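Local coordinates for 462aa long hypothetical selenium-binding protein (Sulfolobus tokodaii, PDB 2ECE), which is of unknown function but belongs to a beta-propeller family that is thought to bind selenium, at residues Cys32-Thr37 against Gly440-His445; Val397-Tyr402 against Glu412-Trp417; Arg41-Ala46 against Asp71-Phe76; Gly102-Arg107 against Leu401-Asp406. All coordinates share one frame; numbering follows the deposited sequence.

In the fold
All four contacts lie in one region of a seven-bladed beta propeller, near the seam where an N-terminal and a C-terminal strand pair in one blade. Contact 1 forms that seam. Contacts 2 and 3 flank it, their centres about 7 and 8 Å from its own. The centres of contacts 1 and 4 are about 10 Å apart, and Arg-443 joins them by a salt bridge to Asp-406. The centres of contacts 3 and 4 are about 9 Å apart. Glu-72 joins them, bonding to Ser-403 and making a salt bridge to Arg-104. The rings of His-74 and His-445 stack, joining contacts 3 and 1. Contacts 2 and 4 share Leu-401 and Tyr-402. No active site is defined here.

Contact 1: residues Cys32-Thr37 against Gly440-His445; sequences CLYTGT and GEARSH
Arg-443, Leu-33 and Ala-442 bury the most surface where Cys-32-Thr-37 meets Gly-440-His-445. Leu-33 and Arg-443 form an antiparallel hydrogen-bonded pair. Leu-33 N donates to Arg-443 O at 2.8 Å, and Arg-443 N returns the bond to Leu-33 O at 2.8 Å. Both bonds lie in the plane of the accepting carbonyl. The Leu-33 side chain starts in the crowded position between the backbone N and carbonyl carbon (chi1 58°). This brings its CD2 to 3.3 Å from Arg-443 O. The Arg-443 chain leaves anti to its carbonyl carbon and runs extended to NE. It passes Thr-37 in the opposite direction, with Thr-37 CG2 3.5 Å from Arg-443 NE. Gly-36 C lies over one face of the guanidinium. The charged end makes a salt bridge to Asp-406 and a hydrogen bond to Asn-407. An alanine in place of Arg-443 removes the guanidinium and its link to Asp-406, and would probably leave Thr-37 and Gly-36 less well packed and this join looser. Ala-442 CB sits over the face of the Tyr-34 ring, 3.9 Å from the centroid of Tyr-34 and 23° off its normal, a CH-pi contact. A water joins Tyr-34 OH to Glu-441 N. Strand 443-449, from the C-terminal end of the chain, thus pairs with strand 27-33, from its N-terminal part. This is the "Velcro" closure typical of beta propellers.

Contact 2: residues Val397-Tyr402 against Glu412-Trp417; sequences VTNSLY and EGLKGW
This contact belongs to one antiparallel blade of the beta propeller. It lies where strand 394-398 ends and strand 417-423 begins. The link between these two neighbouring strands carries helix 403-409, and the contact closes its base. Asn-399 and Trp-417 bury the most surface. Both side chains start in the crowded position between the backbone N and the carbonyl carbon. For Asn-399 (chi1 62°) this lays the amide over one face of the Trp-417 indole. The two planes are 22° apart, and Asn-399 CG stands 3.5 Å above the Trp-417 ring plane. Asn-399 CB lies over the six-membered ring, 3.7 Å from that centroid of Trp-417, as a CH-pi contact. Both ends of the amide are bonded to the opposing backbone. Trp-417 N donates to Asn-399 OD1 at 3.2 Å, from above the carbonyl plane. Asn-399 ND2 donates to Lys-415 O at 2.9 Å in a nearly straight bond (170°). These bonds fix the amide's rotation and keep it stacked over the ring. Val-397 CG1 runs beside the indole, 4.0 Å from Trp-417 CZ3. On the other side of Asn-399, Leu-414 CD1 comes to 3.3 Å from Asn-399 O. Asn-399 ND2 and Trp-417 NE1 are 3.2 Å apart but are both donors, and they share one acceptor, the carbonyl O of Thr-380.

Contact 3: residues Arg41-Ala46 against Asp71-Phe76; sequences RADFIA and DELHHF
The tight part of this contact is the carboxylate of Asp-43 against the backbone of Glu-72 and Leu-73. Asp-43 OD2 accepts from Leu-73 N at 3.0 Å, met from above the carboxylate plane. It also accepts a weak, bent bond from Glu-72 N at 2.7 Å. Thr-35 OG1 bonds to the same oxygen, and Tyr-34 N bonds to OD1, so both oxygens are satisfied. Under this grip Leu-73 CG packs 3.6 Å from Asp-43 CB. Leu-73 CD1 reaches 3.5 Å from Phe-44 O. The apolar side is looser. Ile-45 CD1 stands 4.1 Å from Leu-73 CD1, and the two side chains cross at about a right angle. The same methyl lies over the centre of the Phe-76 ring, 4.2 Å from its centroid and 7° off the normal, as a CH-pi contact. Near Asp-71 the gap is bridged by water, which accepts from Asp-43 N and Asp-71 N and donates to Asp-71 OD2. Beyond it the chain turns outward to exposed Arg-41. The contact joins strand 44-49 to the loop between strands 60-65 and 77-78. Strand 97-101 of the next blade touches Ile-45, Leu-73 and Phe-76 through Val-100.

Contact 4: residues Gly102-Arg107 against Leu401-Asp406; sequences GLRSSR and LYSTWD
The two backbones stay well apart, with their nearest CA atoms, those of Leu-103 and Tyr-402, 9.3 Å from each other, so side chains and a water make the contact. Gly-102-Arg-107 is a loop between two strands of one blade. Ser-105 OG accepts from Arg-107 N in an ST turn. Opposite, Leu-401-Asp-406 enters helix 403-409, where Asp-406 OD1 takes the N-H groups of Leu-401 and Tyr-402. Arg-104 reaches across with its chain extended from CG to NE. Its NH2 donates to Ser-403 OG at 3.1 Å, nearly straight (160°) and in the guanidinium plane. Tyr-402 OH sits over the centre of the Arg-104 guanidinium, 3.3 Å above its plane, and the Tyr-402 ring is tilted 42° to it. Leu-103 CD2 meets the edge of that ring, 3.5 Å from Tyr-402 CE2. A water accepts from Tyr-402 OH at 2.8 Å and donates to Leu-103 O. Arg-104 NE makes a salt bridge to Glu-72, which also bonds to Ser-403 OG, and NH2 bonds to Glu-214 O. A leucine at Arg-104 removes these polar links, which would probably leave the charge of Glu-72 less well balanced and loosen the loop from the helix start. Tyr-402 OH gives its proton to the water, so its oxygen probably presents electron density to the cation. The nearby charge of Arg-104 would be expected to favour the ionised form of Glu-72.

Contact 1: residues Cys32-Thr37 against Gly440-His445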
loop_
_atom_site.group_PDB
_atom_site.type_symbol
_atom_site.label_atom_id
_atom_site.label_comp_id
_atom_site.label_asym_id
_atom_site.label_seq_id
_atom_site.Cartn_x
_atom_site.Cartn_y
_atom_site.Cartn_z
ATOM N N CYS A 32 4.499 -8.829 8.334
ATOM C CA CYS A 32 5.089 -8.407 9.608
ATOM C C CYS A 32 6.613 -8.416 9.559
ATOM O O CYS A 32 7.210 -9.233 8.869
ATOM C CB CYS A 32 4.606 -9.321 10.734
ATOM S SG CYS A 32 2.832 -9.174 11.046
ATOM N N LEU A 33 7.244 -7.522 10.316
ATOM C CA LEU A 33 8.694 -7.439 10.293
ATOM C C LEU A 33 9.370 -7.168 11.638
ATOM O O LEU A 33 8.791 -6.556 12.535
ATOM C CB LEU A 33 9.123 -6.348 9.310
ATOM C CG LEU A 33 8.556 -4.951 9.621
ATOM C CD1 LEU A 33 9.498 -3.887 9.092
ATOM C CD2 LEU A 33 7.167 -4.804 9.003
ATOM N N TYR A 34 10.606 -7.641 11.754
ATOM C CA TYR A 34 11.432 -7.418 12.936
ATOM C C TYR A 34 12.563 -6.495 12.482
ATOM O O TYR A 34 13.363 -6.016 13.290
ATOM C CB TYR A 34 11.997 -8.740 13.461
ATOM C CG TYR A 34 11.029 -9.504 14.342
ATOM C CD1 TYR A 34 10.621 -8.986 15.574
ATOM C CD2 TYR A 34 10.517 -10.739 13.947
ATOM C CE1 TYR A 34 9.724 -9.682 16.388
ATOM C CE2 TYR A 34 9.621 -11.440 14.755
ATOM C CZ TYR A 34 9.232 -10.907 15.969
ATOM O OH TYR A 34 8.360 -11.596 16.773
ATOM N N THR A 35 12.617 -6.253 11.174
ATOM C CA THR A 35 13.627 -5.379 10.593
ATOM C C THR A 35 13.453 -3.986 11.195
ATOM O O THR A 35 12.373 -3.400 11.119
ATOM C CB THR A 35 13.471 -5.283 9.056
ATOM O OG1 THR A 35 13.543 -6.591 8.478
ATOM C CG2 THR A 35 14.576 -4.435 8.466
ATOM N N GLY A 36 14.510 -3.467 11.813
ATOM C CA GLY A 36 14.435 -2.145 12.413
ATOM C C GLY A 36 14.076 -2.142 13.893
ATOM O O GLY A 36 14.094 -1.092 14.543
ATOM N N THR A 37 13.757 -3.313 14.436
ATOM C CA THR A 37 13.391 -3.419 15.843
ATOM C C THR A 37 14.582 -3.778 16.714
ATOM O O THR A 37 14.515 -3.681 17.938
ATOM C CB THR A 37 12.344 -4.507 16.068
ATOM O OG1 THR A 37 12.925 -5.780 15.755
ATOM C CG2 THR A 37 11.111 -4.252 15.193
ATOM N N GLY A 440 3.226 -8.024 19.289
ATOM C CA GLY A 440 4.370 -8.092 20.189
ATOM C C GLY A 440 5.469 -7.110 19.840
ATOM O O GLY A 440 5.248 -5.904 19.865
ATOM N N GLU A 441 6.655 -7.616 19.515
ATOM C CA GLU A 441 7.773 -6.743 19.159
ATOM C C GLU A 441 7.898 -6.613 17.641
ATOM O O GLU A 441 8.722 -5.845 17.139
ATOM C CB GLU A 441 9.084 -7.289 19.737
ATOM C CG GLU A 441 9.136 -7.376 21.263
ATOM C CD GLU A 441 9.083 -6.017 21.943
ATOM O OE1 GLU A 441 9.818 -5.101 21.513
ATOM O OE2 GLU A 441 8.315 -5.865 22.917
ATOM N N ALA A 442 7.089 -7.376 16.912
ATOM C CA ALA A 442 7.107 -7.321 15.451
ATOM C C ALA A 442 6.234 -6.150 15.004
ATOM O O ALA A 442 5.329 -5.746 15.731
ATOM C CB ALA A 442 6.570 -8.628 14.867
ATOM N N ARG A 443 6.511 -5.608 13.818
ATOM C CA ARG A 443 5.744 -4.486 13.286
ATOM C C ARG A 443 4.877 -4.988 12.132
ATOM O O ARG A 443 5.255 -5.934 11.442
ATOM C CB ARG A 443 6.689 -3.375 12.809
ATOM C CG ARG A 443 7.565 -2.822 13.931
ATOM C CD ARG A 443 8.540 -1.755 13.453
ATOM N NE ARG A 443 9.399 -1.310 14.548
ATOM C CZ ARG A 443 10.405 -0.453 14.414
ATOM N NH1 ARG A 443 10.685 0.067 13.229
ATOM N NH2 ARG A 443 11.139 -0.122 15.468
ATOM N N SER A 444 3.726 -4.354 11.918
ATOM C CA SER A 444 2.811 -4.789 10.862
ATOM C C SER A 444 2.674 -3.803 9.706
ATOM O O SER A 444 2.708 -2.589 9.902
ATOM C CB SER A 444 1.435 -5.078 11.470
ATOM O OG SER A 444 0.986 -3.984 12.260
ATOM N N HIS A 445 2.528 -4.336 8.493
ATOM C CA HIS A 445 2.385 -3.481 7.323
ATOM C C HIS A 445 1.143 -3.818 6.485
ATOM O O HIS A 445 0.016 -3.787 6.989
ATOM C CB HIS A 445 3.650 -3.541 6.452
ATOM C CG HIS A 445 3.889 -2.291 5.661
ATOM N ND1 HIS A 445 4.653 -1.247 6.137
ATOM C CD2 HIS A 445 3.394 -1.880 4.469
ATOM C CE1 HIS A 445 4.616 -0.245 5.277
ATOM N NE2 HIS A 445 3.858 -0.603 4.256
HETATM O O HOH W 1 7.230 -10.746 19.295
#

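Contact 2: residues Val397-Tyr402 against Glu412-Trp417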
loop_
_atom_site.group_PDB
_atom_site.type_symbol
_atom_site.label_atom_id
_atom_site.label_comp_id
_atom_site.label_asym_id
_atom_site.label_seq_id
_atom_site.Cartn_x
_atom_site.Cartn_y
_atom_site.Cartn_z
ATOM N N VAL A 397 -6.465 -1.727 9.949
ATOM C CA VAL A 397 -5.399 -0.739 10.078
ATOM C C VAL A 397 -4.147 -1.261 10.782
ATOM O O VAL A 397 -4.251 -1.886 11.840
ATOM C CB VAL A 397 -5.905 0.476 10.890
ATOM C CG1 VAL A 397 -4.909 1.620 10.798
ATOM C CG2 VAL A 397 -7.294 0.899 10.403
ATOM N N THR A 398 -2.973 -1.022 10.193
ATOM C CA THR A 398 -1.704 -1.411 10.822
ATOM C C THR A 398 -0.897 -0.117 11.022
ATOM O O THR A 398 -1.307 0.939 10.535
ATOM C CB THR A 398 -0.911 -2.449 9.999
ATOM O OG1 THR A 398 -0.640 -1.933 8.689
ATOM C CG2 THR A 398 -1.701 -3.757 9.917
ATOM N N ASN A 399 0.256 -0.187 11.680
ATOM C CA ASN A 399 0.963 1.053 12.031
ATOM C C ASN A 399 2.415 1.332 11.666
ATOM O O ASN A 399 2.951 2.370 12.067
ATOM C CB ASN A 399 0.821 1.246 13.540
ATOM C CG ASN A 399 1.469 0.118 14.325
ATOM O OD1 ASN A 399 1.458 -1.040 13.892
ATOM N ND2 ASN A 399 2.035 0.446 15.484
ATOM N N SER A 400 3.064 0.436 10.934
ATOM C CA SER A 400 4.454 0.652 10.569
ATOM C C SER A 400 4.605 1.185 9.145
ATOM O O SER A 400 3.879 0.777 8.245
ATOM C CB SER A 400 5.233 -0.652 10.723
ATOM O OG SER A 400 6.554 -0.497 10.249
ATOM N N LEU A 401 5.564 2.090 8.950
ATOM C CA LEU A 401 5.818 2.683 7.640
ATOM C C LEU A 401 7.074 2.088 7.005
ATOM O O LEU A 401 7.035 1.549 5.899
ATOM C CB LEU A 401 5.984 4.208 7.766
ATOM C CG LEU A 401 6.324 4.980 6.480
ATOM C CD1 LEU A 401 5.183 4.839 5.480
ATOM C CD2 LEU A 401 6.572 6.452 6.799
ATOM N N TYR A 402 8.190 2.205 7.716
ATOM C CA TYR A 402 9.472 1.693 7.249
ATOM C C TYR A 402 10.440 1.652 8.446
ATOM O O TYR A 402 10.555 2.618 9.199
ATOM C CB TYR A 402 10.016 2.590 6.122
ATOM C CG TYR A 402 11.267 2.050 5.456
ATOM C CD1 TYR A 402 12.533 2.304 5.991
ATOM C CD2 TYR A 402 11.185 1.234 4.326
ATOM C CE1 TYR A 402 13.687 1.755 5.417
ATOM C CE2 TYR A 402 12.328 0.682 3.746
ATOM C CZ TYR A 402 13.575 0.946 4.298
ATOM O OH TYR A 402 14.709 0.402 3.736
ATOM N N GLU A 412 10.597 5.795 20.555
ATOM C CA GLU A 412 10.433 4.963 21.739
ATOM C C GLU A 412 10.277 3.488 21.380
ATOM O O GLU A 412 10.364 2.620 22.246
ATOM C CB GLU A 412 9.237 5.445 22.560
ATOM C CG GLU A 412 9.396 6.874 23.071
ATOM C CD GLU A 412 8.274 7.294 24.002
ATOM O OE1 GLU A 412 7.946 6.510 24.920
ATOM O OE2 GLU A 412 7.729 8.407 23.825
ATOM N N GLY A 413 10.050 3.205 20.101
ATOM C CA GLY A 413 9.909 1.826 19.664
ATOM C C GLY A 413 8.520 1.439 19.187
ATOM O O GLY A 413 7.643 1.118 19.992
ATOM N N LEU A 414 8.326 1.453 17.871
ATOM C CA LEU A 414 7.035 1.110 17.284
ATOM C C LEU A 414 6.800 -0.386 17.331
ATOM O O LEU A 414 7.611 -1.168 16.834
ATOM C CB LEU A 414 6.964 1.596 15.833
ATOM C CG LEU A 414 5.607 1.587 15.118
ATOM C CD1 LEU A 414 5.599 2.684 14.081
ATOM C CD2 LEU A 414 5.337 0.233 14.479
ATOM N N LYS A 415 5.692 -0.776 17.954
ATOM C CA LYS A 415 5.315 -2.178 18.055
ATOM C C LYS A 415 4.028 -2.345 17.258
ATOM O O LYS A 415 3.099 -1.535 17.371
ATOM C CB LYS A 415 5.119 -2.563 19.521
ATOM C CG LYS A 415 6.430 -2.529 20.308
ATOM C CD LYS A 415 6.221 -2.771 21.788
ATOM C CE LYS A 415 7.543 -2.649 22.538
ATOM N NZ LYS A 415 7.349 -2.787 24.012
ATOM N N GLY A 416 3.977 -3.399 16.451
ATOM C CA GLY A 416 2.826 -3.621 15.598
ATOM C C GLY A 416 1.501 -4.043 16.195
ATOM O O GLY A 416 1.430 -4.792 17.178
ATOM N N TRP A 417 0.440 -3.534 15.580
ATOM C CA TRP A 417 -0.923 -3.872 15.950
ATOM C C TRP A 417 -1.786 -3.832 14.703
ATOM O O TRP A 417 -1.351 -3.371 13.639
ATOM C CB TRP A 417 -1.515 -2.915 17.018
ATOM C CG TRP A 417 -1.295 -1.409 16.857
ATOM C CD1 TRP A 417 -0.467 -0.628 17.618
ATOM C CD2 TRP A 417 -1.966 -0.508 15.954
ATOM N NE1 TRP A 417 -0.586 0.689 17.257
ATOM C CE2 TRP A 417 -1.497 0.796 16.240
ATOM C CE3 TRP A 417 -2.921 -0.674 14.937
ATOM C CZ2 TRP A 417 -1.946 1.928 15.546
ATOM C CZ3 TRP A 417 -3.370 0.456 14.245
ATOM C CH2 TRP A 417 -2.881 1.740 14.556
#

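Contact 3: residues Arg41-Ala46 against Asp71-Phe76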
loop_
_atom_site.group_PDB
_atom_site.type_symbol
_atom_site.label_atom_id
_atom_site.label_comp_id
_atom_site.label_asym_id
_atom_site.label_seq_id
_atom_site.Cartn_x
_atom_site.Cartn_y
_atom_site.Cartn_z
ATOM N N ARG A 41 15.465 -11.678 14.247
ATOM C CA ARG A 41 14.512 -12.703 13.816
ATOM C C ARG A 41 13.992 -12.339 12.432
ATOM O O ARG A 41 13.880 -11.167 12.091
ATOM C CB ARG A 41 13.307 -12.786 14.752
ATOM C CG ARG A 41 13.539 -13.457 16.078
ATOM C CD ARG A 41 12.214 -13.522 16.822
ATOM N NE ARG A 41 12.387 -13.589 18.270
ATOM C CZ ARG A 41 11.407 -13.382 19.144
ATOM N NH1 ARG A 41 10.185 -13.094 18.714
ATOM N NH2 ARG A 41 11.645 -13.454 20.448
ATOM N N ALA A 42 13.652 -13.351 11.647
ATOM C CA ALA A 42 13.147 -13.130 10.299
ATOM C C ALA A 42 11.770 -12.474 10.292
ATOM O O ALA A 42 11.009 -12.578 11.258
ATOM C CB ALA A 42 13.086 -14.453 9.546
ATOM N N ASP A 43 11.462 -11.778 9.204
ATOM C CA ASP A 43 10.153 -11.159 9.060
ATOM C C ASP A 43 9.224 -12.342 8.781
ATOM O O ASP A 43 9.697 -13.469 8.616
ATOM C CB ASP A 43 10.163 -10.164 7.894
ATOM C CG ASP A 43 11.087 -8.981 8.147
ATOM O OD1 ASP A 43 11.560 -8.833 9.298
ATOM O OD2 ASP A 43 11.331 -8.191 7.209
ATOM N N PHE A 44 7.918 -12.102 8.728
ATOM C CA PHE A 44 6.973 -13.189 8.506
ATOM C C PHE A 44 5.606 -12.696 8.062
ATOM O O PHE A 44 5.281 -11.517 8.187
ATOM C CB PHE A 44 6.794 -13.996 9.801
ATOM C CG PHE A 44 6.271 -13.174 10.960
ATOM C CD1 PHE A 44 4.909 -13.158 11.268
ATOM C CD2 PHE A 44 7.145 -12.413 11.741
ATOM C CE1 PHE A 44 4.423 -12.401 12.341
ATOM C CE2 PHE A 44 6.672 -11.654 12.812
ATOM C CZ PHE A 44 5.301 -11.648 13.116
ATOM N N ILE A 45 4.810 -13.622 7.541
ATOM C CA ILE A 45 3.449 -13.319 7.120
ATOM C C ILE A 45 2.574 -13.901 8.216
ATOM O O ILE A 45 2.663 -15.091 8.528
ATOM C CB ILE A 45 3.077 -14.004 5.786
ATOM C CG1 ILE A 45 3.759 -13.287 4.616
ATOM C CG2 ILE A 45 1.549 -13.996 5.609
ATOM C CD1 ILE A 45 3.187 -11.907 4.319
ATOM N N ALA A 46 1.742 -13.063 8.817
ATOM C CA ALA A 46 0.868 -13.543 9.874
ATOM C C ALA A 46 -0.503 -13.844 9.304
ATOM O O ALA A 46 -1.000 -13.111 8.445
ATOM C CB ALA A 46 0.758 -12.501 10.972
ATOM N N ASP A 71 14.519 -8.896 5.527
ATOM C CA ASP A 71 13.943 -8.777 4.183
ATOM C C ASP A 71 13.250 -7.420 4.072
ATOM O O ASP A 71 13.267 -6.786 3.019
ATOM C CB ASP A 71 12.872 -9.858 3.937
ATOM C CG ASP A 71 13.455 -11.204 3.511
ATOM O OD1 ASP A 71 14.151 -11.271 2.472
ATOM O OD2 ASP A 71 13.196 -12.205 4.207
ATOM N N GLU A 72 12.670 -7.005 5.199
ATOM C CA GLU A 72 11.867 -5.792 5.365
ATOM C C GLU A 72 10.610 -6.003 4.537
ATOM O O GLU A 72 10.481 -5.484 3.426
ATOM C CB GLU A 72 12.589 -4.505 4.928
ATOM C CG GLU A 72 11.695 -3.217 4.945
ATOM C CD GLU A 72 11.989 -2.231 6.094
ATOM O OE1 GLU A 72 13.175 -2.005 6.419
ATOM O OE2 GLU A 72 11.030 -1.654 6.660
ATOM N N LEU A 73 9.699 -6.815 5.070
ATOM C CA LEU A 73 8.432 -7.063 4.389
ATOM C C LEU A 73 7.698 -5.743 4.407
ATOM O O LEU A 73 7.933 -4.905 5.296
ATOM C CB LEU A 73 7.600 -8.131 5.107
ATOM C CG LEU A 73 8.110 -9.575 5.011
ATOM C CD1 LEU A 73 6.971 -10.542 5.289
ATOM C CD2 LEU A 73 8.665 -9.838 3.618
ATOM N N HIS A 74 6.918 -5.497 3.362
ATOM C CA HIS A 74 6.179 -4.240 3.301
ATOM C C HIS A 74 4.819 -4.437 2.593
ATOM O O HIS A 74 3.808 -4.751 3.214
ATOM C CB HIS A 74 7.082 -3.335 2.502
ATOM C CG HIS A 74 6.736 -1.884 2.528
ATOM N ND1 HIS A 74 7.226 -1.027 3.489
ATOM C CD2 HIS A 74 6.075 -1.110 1.636
ATOM C CE1 HIS A 74 6.883 0.214 3.186
ATOM N NE2 HIS A 74 6.183 0.190 2.066
ATOM N N HIS A 75 4.905 -4.533 1.276
ATOM C CA HIS A 75 3.718 -4.687 0.432
ATOM C C HIS A 75 3.814 -6.060 -0.222
ATOM O O HIS A 75 4.913 -6.580 -0.416
ATOM C CB HIS A 75 3.665 -3.607 -0.680
ATOM C CG HIS A 75 3.063 -2.299 -0.251
ATOM N ND1 HIS A 75 2.963 -1.916 1.070
ATOM C CD2 HIS A 75 2.551 -1.273 -0.978
ATOM C CE1 HIS A 75 2.415 -0.715 1.140
ATOM N NE2 HIS A 75 2.156 -0.302 -0.089
ATOM N N PHE A 76 2.669 -6.663 -0.520
ATOM C CA PHE A 76 2.638 -7.959 -1.196
ATOM C C PHE A 76 1.304 -8.139 -1.914
ATOM O O PHE A 76 0.376 -7.356 -1.718
ATOM C CB PHE A 76 2.899 -9.134 -0.227
ATOM C CG PHE A 76 1.824 -9.351 0.809
ATOM C CD1 PHE A 76 1.702 -8.497 1.899
ATOM C CD2 PHE A 76 0.946 -10.430 0.702
ATOM C CE1 PHE A 76 0.722 -8.709 2.874
ATOM C CE2 PHE A 76 -0.044 -10.657 1.671
ATOM C CZ PHE A 76 -0.153 -9.793 2.759
HETATM O O HOH W 2 13.231 -11.316 6.792
#

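Contact 4: residues Gly102-Arg107 against Leu401-Asp406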
loop_
_atom_site.group_PDB
_atom_site.type_symbol
_atom_site.label_atom_id
_atom_site.label_comp_id
_atom_site.label_asym_id
_atom_site.label_seq_id
_atom_site.Cartn_x
_atom_site.Cartn_y
_atom_site.Cartn_z
ATOM N N GLY A 102 10.941 -8.555 -0.589
ATOM C CA GLY A 102 11.639 -7.886 0.494
ATOM C C GLY A 102 11.970 -6.484 0.016
ATOM O O GLY A 102 12.687 -6.320 -0.983
ATOM N N LEU A 103 11.449 -5.467 0.700
ATOM C CA LEU A 103 11.720 -4.088 0.301
ATOM C C LEU A 103 13.207 -3.742 0.484
ATOM O O LEU A 103 13.716 -2.829 -0.162
ATOM C CB LEU A 103 10.838 -3.117 1.096
ATOM C CG LEU A 103 10.977 -1.617 0.803
ATOM C CD1 LEU A 103 10.763 -1.321 -0.676
ATOM C CD2 LEU A 103 9.960 -0.859 1.648
ATOM N N ARG A 104 13.891 -4.473 1.365
ATOM C CA ARG A 104 15.320 -4.266 1.598
ATOM C C ARG A 104 16.166 -5.293 0.839
ATOM O O ARG A 104 17.145 -4.935 0.180
ATOM C CB ARG A 104 15.655 -4.355 3.099
ATOM C CG ARG A 104 15.635 -3.019 3.846
ATOM C CD ARG A 104 16.098 -3.151 5.302
ATOM N NE ARG A 104 15.914 -1.903 6.042
ATOM C CZ ARG A 104 16.783 -0.894 6.057
ATOM N NH1 ARG A 104 17.924 -0.983 5.381
ATOM N NH2 ARG A 104 16.491 0.225 6.706
ATOM N N SER A 105 15.767 -6.561 0.911
ATOM C CA SER A 105 16.511 -7.650 0.274
ATOM C C SER A 105 16.343 -7.875 -1.225
ATOM O O SER A 105 17.253 -8.394 -1.873
ATOM C CB SER A 105 16.187 -8.969 0.973
ATOM O OG SER A 105 14.847 -9.344 0.692
ATOM N N SER A 106 15.184 -7.516 -1.771
ATOM C CA SER A 106 14.894 -7.726 -3.186
ATOM C C SER A 106 14.552 -9.197 -3.437
ATOM O O SER A 106 14.418 -9.631 -4.576
ATOM C CB SER A 106 16.086 -7.327 -4.061
ATOM O OG SER A 106 16.354 -5.942 -3.961
ATOM N N ARG A 107 14.417 -9.961 -2.361
ATOM C CA ARG A 107 14.073 -11.372 -2.472
ATOM C C ARG A 107 12.567 -11.482 -2.704
ATOM O O ARG A 107 11.814 -10.589 -2.312
ATOM C CB ARG A 107 14.468 -12.097 -1.177
ATOM C CG ARG A 107 14.046 -13.561 -1.091
ATOM C CD ARG A 107 14.655 -14.249 0.140
ATOM N NE ARG A 107 16.122 -14.278 0.102
ATOM C CZ ARG A 107 16.916 -13.525 0.858
ATOM N NH1 ARG A 107 16.401 -12.665 1.728
ATOM N NH2 ARG A 107 18.236 -13.644 0.756
ATOM N N LEU A 401 5.564 2.090 8.950
ATOM C CA LEU A 401 5.818 2.683 7.640
ATOM C C LEU A 401 7.074 2.088 7.005
ATOM O O LEU A 401 7.035 1.549 5.899
ATOM C CB LEU A 401 5.984 4.208 7.766
ATOM C CG LEU A 401 6.324 4.980 6.480
ATOM C CD1 LEU A 401 5.183 4.839 5.480
ATOM C CD2 LEU A 401 6.572 6.452 6.799
ATOM N N TYR A 402 8.190 2.205 7.716
ATOM C CA TYR A 402 9.472 1.693 7.249
ATOM C C TYR A 402 10.440 1.652 8.446
ATOM O O TYR A 402 10.555 2.618 9.199
ATOM C CB TYR A 402 10.016 2.590 6.122
ATOM C CG TYR A 402 11.267 2.050 5.456
ATOM C CD1 TYR A 402 12.533 2.304 5.991
ATOM C CD2 TYR A 402 11.185 1.234 4.326
ATOM C CE1 TYR A 402 13.687 1.755 5.417
ATOM C CE2 TYR A 402 12.328 0.682 3.746
ATOM C CZ TYR A 402 13.575 0.946 4.298
ATOM O OH TYR A 402 14.709 0.402 3.736
ATOM N N SER A 403 11.114 0.519 8.616
ATOM C CA SER A 403 12.049 0.299 9.721
ATOM C C SER A 403 12.725 1.543 10.301
ATOM O O SER A 403 12.480 1.907 11.444
ATOM C CB SER A 403 13.123 -0.708 9.296
ATOM O OG SER A 403 13.858 -0.224 8.186
ATOM N N THR A 404 13.570 2.193 9.509
ATOM C CA THR A 404 14.288 3.368 9.983
ATOM C C THR A 404 13.453 4.631 10.136
ATOM O O THR A 404 13.782 5.490 10.955
ATOM C CB THR A 404 15.504 3.659 9.089
ATOM O OG1 THR A 404 15.103 3.671 7.715
ATOM C CG2 THR A 404 16.567 2.587 9.296
ATOM N N TRP A 405 12.380 4.756 9.361
ATOM C CA TRP A 405 11.528 5.931 9.486
ATOM C C TRP A 405 10.690 5.813 10.761
ATOM O O TRP A 405 10.437 6.816 11.437
ATOM C CB TRP A 405 10.629 6.088 8.246
ATOM C CG TRP A 405 11.397 6.486 7.008
ATOM C CD1 TRP A 405 12.595 5.974 6.587
ATOM C CD2 TRP A 405 11.028 7.485 6.045
ATOM N NE1 TRP A 405 12.996 6.597 5.430
ATOM C CE2 TRP A 405 12.055 7.526 5.074
ATOM C CE3 TRP A 405 9.932 8.350 5.909
ATOM C CZ2 TRP A 405 12.019 8.400 3.976
ATOM C CZ3 TRP A 405 9.897 9.222 4.812
ATOM C CH2 TRP A 405 10.938 9.238 3.864
ATOM N N ASP A 406 10.267 4.595 11.096
ATOM C CA ASP A 406 9.485 4.380 12.315
ATOM C C ASP A 406 10.314 4.907 13.484
ATOM O O ASP A 406 9.830 5.649 14.339
ATOM C CB ASP A 406 9.237 2.888 12.580
ATOM C CG ASP A 406 8.326 2.234 11.550
ATOM O OD1 ASP A 406 7.686 2.950 10.753
ATOM O OD2 ASP A 406 8.255 0.985 11.561
HETATM O O HOH W 3 14.730 -0.553 1.153
#